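Long-range contact in Dbv8 protein (Nonomuraea, PDB 4MFZ), which probably transfers a long aliphatic acyl group from an acyl-CoA such as decanoyl-CoA to a glycopeptide antibiotic, as a GNAT-family N-acyltransferase: residues Arg54-Leu68 / Phe130-Leu142. Residues are numbered along the deposited sequence; the frame is centred on the assembly and turned at random.
Sequences RLPQGDEARDLLHRL and FHVYVFLATLPAL
Leu136, more of which is covered by the facing segment than of any other residue in the contact, projects from helix 130-142 between Pro56, Leu64, Leu65 and Leu68. Followed outward, Leu136 CB lies 4.2 Å from Pro56 CD. With chi1 at -59°, CG swings away from the carbonyl carbon and the two methyls part: Leu136 CD1 meets Pro56 CG at 4.0 Å, while Leu136 CD2 enters a leucine cluster formed by helix 58-67 and the residue just after it, 3.8 Å from Leu68 CD1 and close to Leu64 CD2 and Leu65 CD2. Leu64 runs antiparallel alongside Leu136, whereas Leu64 and Leu139 meet tip to tip, CD2 to CD2 at 3.9 Å. Leu65 CD2 lies across Val132 CG1.

The loop before the helix supplies the closest approach: Leu55 CD2 sits 3.5 Å from Tyr133 O and also touches Ala137 CB, as CD1 reaches obliquely to the Tyr133 ring, whose OH is hydrogen-bonded to Ile78 O. One water joins the backbones, accepting from Arg54 N and donating to Ala137 O at 2.8 Å. Arg54 also ties the loop to its own helix, gripping Glu60 end-on; the NH2 to OE1 bond is nearly straight (169°) and lies in the guanidinium plane.

Trp157 of helix 153-160 covers Leu64 and Leu68, and helix 72-81 packs on Leu65 and Val132. The axes of segments 58-67 and 130-142 cross at 90°, 12.4 Å apart at closest approach, a wide gap filled by branched side chains and the Leu55-Pro56 loop: orthogonal helix packing in the all-helical part of the N-acyltransferase N-terminal domain.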
loop_
_atom_site.group_PDB
_atom_site.type_symbol
_atom_site.label_atom_id
_atom_site.label_comp_id
_atom_site.label_asym_id
_atom_site.label_seq_id
_atom_site.Cartn_x
_atom_site.Cartn_y
_atom_site.Cartn_z
ATOM N N ARG A 54 15.054 -7.453 15.112
ATOM C CA ARG A 54 14.333 -8.155 16.131
ATOM C C ARG A 54 12.892 -8.335 15.617
ATOM O O ARG A 54 12.214 -7.362 15.360
ATOM C CB ARG A 54 14.358 -7.320 17.410
ATOM C CG ARG A 54 13.691 -7.998 18.584
ATOM C CD ARG A 54 13.106 -7.001 19.570
ATOM N NE ARG A 54 12.453 -7.712 20.677
ATOM C CZ ARG A 54 11.146 -7.992 20.764
ATOM N NH1 ARG A 54 10.300 -7.619 19.818
ATOM N NH2 ARG A 54 10.683 -8.646 21.829
ATOM N N LEU A 55 12.447 -9.563 15.406
ATOM C CA LEU A 55 11.044 -9.809 15.086
ATOM C C LEU A 55 10.315 -10.249 16.370
ATOM O O LEU A 55 10.838 -11.073 17.102
ATOM C CB LEU A 55 10.923 -10.907 14.025
ATOM C CG LEU A 55 11.505 -10.594 12.637
ATOM C CD1 LEU A 55 11.508 -11.841 11.763
ATOM C CD2 LEU A 55 10.764 -9.438 11.955
ATOM N N PRO A 56 9.095 -9.728 16.624
ATOM C CA PRO A 56 8.281 -10.248 17.740
ATOM C C PRO A 56 7.958 -11.737 17.540
ATOM O O PRO A 56 7.965 -12.241 16.407
ATOM C CB PRO A 56 6.999 -9.400 17.666
ATOM C CG PRO A 56 6.895 -9.028 16.211
ATOM C CD PRO A 56 8.327 -8.807 15.761
ATOM N N GLN A 57 7.684 -12.441 18.629
ATOM C CA GLN A 57 7.489 -13.891 18.575
ATOM C C GLN A 57 6.273 -14.250 19.421
ATOM O O GLN A 57 5.886 -13.473 20.284
ATOM C CB GLN A 57 8.712 -14.606 19.164
ATOM C CG GLN A 57 10.064 -14.182 18.588
ATOM C CD GLN A 57 10.493 -15.037 17.410
ATOM O OE1 GLN A 57 9.885 -16.078 17.122
ATOM N NE2 GLN A 57 11.555 -14.611 16.726
ATOM N N GLY A 58 5.701 -15.428 19.193
ATOM C CA GLY A 58 4.670 -15.961 20.088
ATOM C C GLY A 58 3.528 -14.979 20.263
ATOM O O GLY A 58 3.022 -14.420 19.273
ATOM N N ASP A 59 3.153 -14.732 21.510
ATOM C CA ASP A 59 2.018 -13.858 21.819
ATOM C C ASP A 59 2.281 -12.340 21.680
ATOM O O ASP A 59 1.342 -11.549 21.551
ATOM C CB ASP A 59 1.472 -14.180 23.219
ATOM C CG ASP A 59 0.827 -15.558 23.294
ATOM O OD1 ASP A 59 0.229 -16.014 22.291
ATOM O OD2 ASP A 59 0.924 -16.195 24.360
ATOM N N GLU A 60 3.551 -11.933 21.748
ATOM C CA GLU A 60 3.912 -10.559 21.452
ATOM C C GLU A 60 3.551 -10.298 19.979
ATOM O O GLU A 60 2.917 -9.298 19.666
ATOM C CB GLU A 60 5.408 -10.327 21.708
ATOM C CG GLU A 60 5.804 -8.861 21.854
ATOM C CD GLU A 60 7.291 -8.610 21.642
ATOM O OE1 GLU A 60 8.121 -9.514 21.933
ATOM O OE2 GLU A 60 7.636 -7.501 21.177
ATOM N N ALA A 61 3.927 -11.228 19.093
ATOM C CA ALA A 61 3.572 -11.165 17.668
ATOM C C ALA A 61 2.044 -11.128 17.432
ATOM O O ALA A 61 1.551 -10.230 16.748
ATOM C CB ALA A 61 4.223 -12.309 16.894
ATOM N N ARG A 62 1.310 -12.096 18.000
ATOM C CA ARG A 62 -0.171 -12.104 17.925
ATOM C C ARG A 62 -0.750 -10.735 18.274
ATOM O O ARG A 62 -1.529 -10.161 17.495
ATOM C CB ARG A 62 -0.747 -13.163 18.873
ATOM C CG ARG A 62 -0.349 -14.578 18.494
ATOM C CD ARG A 62 -0.980 -15.661 19.376
ATOM N NE ARG A 62 -0.661 -16.960 18.779
ATOM C CZ ARG A 62 0.436 -17.686 19.014
ATOM N NH1 ARG A 62 1.355 -17.305 19.886
ATOM N NH2 ARG A 62 0.614 -18.820 18.361
ATOM N N ASP A 63 -0.340 -10.208 19.432
ATOM C CA ASP A 63 -0.817 -8.902 19.934
ATOM C C ASP A 63 -0.534 -7.718 18.983
ATOM O O ASP A 63 -1.428 -6.908 18.686
ATOM C CB ASP A 63 -0.214 -8.581 21.299
ATOM C CG ASP A 63 -0.757 -9.462 22.414
ATOM O OD1 ASP A 63 -1.655 -10.326 22.189
ATOM O OD2 ASP A 63 -0.257 -9.280 23.545
ATOM N N LEU A 64 0.705 -7.618 18.519
ATOM C CA LEU A 64 1.054 -6.584 17.565
ATOM C C LEU A 64 0.261 -6.747 16.261
ATOM O O LEU A 64 -0.321 -5.777 15.772
ATOM C CB LEU A 64 2.567 -6.582 17.300
ATOM C CG LEU A 64 3.135 -5.444 16.436
ATOM C CD1 LEU A 64 2.741 -4.097 17.032
ATOM C CD2 LEU A 64 4.652 -5.576 16.316
ATOM N N LEU A 65 0.205 -7.971 15.724
ATOM C CA LEU A 65 -0.478 -8.186 14.440
ATOM C C LEU A 65 -1.993 -7.912 14.526
ATOM O O LEU A 65 -2.601 -7.479 13.550
ATOM C CB LEU A 65 -0.203 -9.591 13.882
ATOM C CG LEU A 65 1.216 -9.851 13.360
ATOM C CD1 LEU A 65 1.498 -11.351 13.305
ATOM C CD2 LEU A 65 1.429 -9.215 11.995
ATOM N N HIS A 66 -2.596 -8.186 15.681
ATOM C CA HIS A 66 -3.999 -7.837 15.901
ATOM C C HIS A 66 -4.184 -6.349 15.896
ATOM O O HIS A 66 -5.135 -5.836 15.303
ATOM C CB HIS A 66 -4.519 -8.388 17.222
ATOM C CG HIS A 66 -5.960 -8.064 17.461
ATOM N ND1 HIS A 66 -6.941 -8.535 16.673
ATOM C CD2 HIS A 66 -6.578 -7.272 18.433
ATOM C CE1 HIS A 66 -8.134 -8.086 17.117
ATOM N NE2 HIS A 66 -7.916 -7.305 18.189
ATOM N N ARG A 67 -3.291 -5.647 16.589
ATOM C CA ARG A 67 -3.303 -4.199 16.613
ATOM C C ARG A 67 -3.150 -3.649 15.188
ATOM O O ARG A 67 -3.697 -2.609 14.876
ATOM C CB ARG A 67 -2.158 -3.661 17.464
ATOM C CG ARG A 67 -2.340 -3.732 18.967
ATOM C CD ARG A 67 -1.259 -2.894 19.620
ATOM N NE ARG A 67 -1.581 -1.471 19.482
ATOM C CZ ARG A 67 -0.875 -0.475 20.011
ATOM N NH1 ARG A 67 0.229 -0.720 20.714
ATOM N NH2 ARG A 67 -1.270 0.779 19.836
ATOM N N LEU A 68 -2.415 -4.360 14.333
ATOM C CA LEU A 68 -2.192 -3.952 12.938
ATOM C C LEU A 68 -3.355 -4.397 12.043
ATOM O O LEU A 68 -3.344 -4.205 10.820
ATOM C CB LEU A 68 -0.845 -4.490 12.453
ATOM C CG LEU A 68 0.372 -3.848 13.142
ATOM C CD1 LEU A 68 1.626 -4.652 12.885
ATOM C CD2 LEU A 68 0.613 -2.408 12.724
ATOM N N PHE A 130 7.121 -12.279 3.478
ATOM C CA PHE A 130 8.391 -11.528 3.622
ATOM C C PHE A 130 8.198 -10.065 4.016
ATOM O O PHE A 130 8.875 -9.576 4.883
ATOM C CB PHE A 130 9.202 -11.588 2.306
ATOM C CG PHE A 130 10.485 -10.792 2.338
ATOM C CD1 PHE A 130 11.574 -11.225 3.089
ATOM C CD2 PHE A 130 10.610 -9.600 1.605
ATOM C CE1 PHE A 130 12.770 -10.484 3.113
ATOM C CE2 PHE A 130 11.799 -8.862 1.624
ATOM C CZ PHE A 130 12.882 -9.300 2.378
ATOM N N HIS A 131 7.279 -9.376 3.357
ATOM C CA HIS A 131 7.060 -7.942 3.600
ATOM C C HIS A 131 6.407 -7.618 4.910
ATOM O O HIS A 131 6.585 -6.507 5.426
ATOM C CB HIS A 131 6.315 -7.316 2.419
ATOM C CG HIS A 131 7.134 -7.316 1.160
ATOM N ND1 HIS A 131 8.163 -6.448 0.966
ATOM C CD2 HIS A 131 7.114 -8.155 0.060
ATOM C CE1 HIS A 131 8.744 -6.702 -0.232
ATOM N NE2 HIS A 131 8.109 -7.741 -0.786
ATOM N N VAL A 132 5.686 -8.582 5.482
ATOM C CA VAL A 132 5.219 -8.470 6.851
ATOM C C VAL A 132 6.416 -8.425 7.766
ATOM O O VAL A 132 6.489 -7.596 8.663
ATOM C CB VAL A 132 4.331 -9.675 7.258
ATOM C CG1 VAL A 132 3.848 -9.532 8.694
ATOM C CG2 VAL A 132 3.156 -9.786 6.317
ATOM N N TYR A 133 7.373 -9.331 7.552
ATOM C CA TYR A 133 8.578 -9.357 8.396
ATOM C C TYR A 133 9.423 -8.095 8.233
ATOM O O TYR A 133 9.856 -7.539 9.221
ATOM C CB TYR A 133 9.395 -10.635 8.171
ATOM C CG TYR A 133 8.561 -11.870 8.418
ATOM C CD1 TYR A 133 7.969 -12.082 9.648
ATOM C CD2 TYR A 133 8.314 -12.785 7.398
ATOM C CE1 TYR A 133 7.175 -13.197 9.882
ATOM C CE2 TYR A 133 7.537 -13.901 7.627
ATOM C CZ TYR A 133 6.977 -14.095 8.878
ATOM O OH TYR A 133 6.200 -15.194 9.112
ATOM N N VAL A 134 9.579 -7.608 7.007
ATOM C CA VAL A 134 10.280 -6.320 6.792
ATOM C C VAL A 134 9.503 -5.195 7.532
ATOM O O VAL A 134 10.092 -4.347 8.203
ATOM C CB VAL A 134 10.392 -5.973 5.292
ATOM C CG1 VAL A 134 11.077 -4.635 5.104
ATOM C CG2 VAL A 134 11.175 -7.036 4.546
ATOM N N PHE A 135 8.172 -5.221 7.425
ATOM C CA PHE A 135 7.336 -4.223 8.129
ATOM C C PHE A 135 7.570 -4.241 9.634
ATOM O O PHE A 135 7.896 -3.214 10.220
ATOM C CB PHE A 135 5.879 -4.488 7.845
ATOM C CG PHE A 135 4.993 -3.321 8.105
ATOM C CD1 PHE A 135 4.740 -2.391 7.098
ATOM C CD2 PHE A 135 4.364 -3.164 9.356
ATOM C CE1 PHE A 135 3.889 -1.294 7.346
ATOM C CE2 PHE A 135 3.518 -2.086 9.594
ATOM C CZ PHE A 135 3.284 -1.151 8.587
ATOM N N LEU A 136 7.414 -5.413 10.254
ATOM C CA LEU A 136 7.571 -5.552 11.707
ATOM C C LEU A 136 8.992 -5.178 12.175
ATOM O O LEU A 136 9.148 -4.449 13.176
ATOM C CB LEU A 136 7.227 -6.968 12.176
ATOM C CG LEU A 136 5.842 -7.572 11.920
ATOM C CD1 LEU A 136 5.819 -9.035 12.377
ATOM C CD2 LEU A 136 4.770 -6.733 12.633
ATOM N N ALA A 137 10.009 -5.643 11.436
ATOM C CA ALA A 137 11.422 -5.297 11.723
ATOM C C ALA A 137 11.649 -3.773 11.735
ATOM O O ALA A 137 12.470 -3.273 12.474
ATOM C CB ALA A 137 12.339 -5.959 10.695
ATOM N N THR A 138 10.920 -3.048 10.905
ATOM C CA THR A 138 11.197 -1.623 10.653
ATOM C C THR A 138 10.331 -0.706 11.541
ATOM O O THR A 138 10.529 0.513 11.556
ATOM C CB THR A 138 11.040 -1.317 9.149
ATOM O OG1 THR A 138 11.841 -2.248 8.418
ATOM C CG2 THR A 138 11.534 0.102 8.762
ATOM N N LEU A 139 9.391 -1.293 12.277
ATOM C CA LEU A 139 8.451 -0.523 13.129
ATOM C C LEU A 139 9.144 0.384 14.161
ATOM O O LEU A 139 8.756 1.530 14.290
ATOM C CB LEU A 139 7.458 -1.452 13.844
ATOM C CG LEU A 139 5.963 -1.237 13.605
ATOM C CD1 LEU A 139 5.725 -0.990 12.134
ATOM C CD2 LEU A 139 5.141 -2.434 14.068
ATOM N N PRO A 140 10.167 -0.127 14.897
ATOM C CA PRO A 140 10.837 0.782 15.818
ATOM C C PRO A 140 11.495 2.008 15.165
ATOM O O PRO A 140 11.367 3.116 15.706
ATOM C CB PRO A 140 11.860 -0.120 16.539
ATOM C CG PRO A 140 11.247 -1.477 16.472
ATOM C CD PRO A 140 10.610 -1.525 15.107
ATOM N N ALA A 141 12.190 1.830 14.036
ATOM C CA ALA A 141 12.713 2.968 13.269
ATOM C C ALA A 141 11.583 3.887 12.807
ATOM O O ALA A 141 11.677 5.100 12.884
ATOM C CB ALA A 141 13.475 2.465 12.043
ATOM N N LEU A 142 10.521 3.299 12.275
ATOM C CA LEU A 142 9.418 4.102 11.768
ATOM C C LEU A 142 8.867 4.991 12.891
ATOM O O LEU A 142 8.640 6.195 12.706
ATOM C CB LEU A 142 8.298 3.180 11.204
ATOM C CG LEU A 142 7.046 3.851 10.647
ATOM C CD1 LEU A 142 6.109 4.224 11.788
ATOM C CD2 LEU A 142 7.409 5.090 9.855
HETATM O O HOH W 1 13.961 -4.718 14.297
#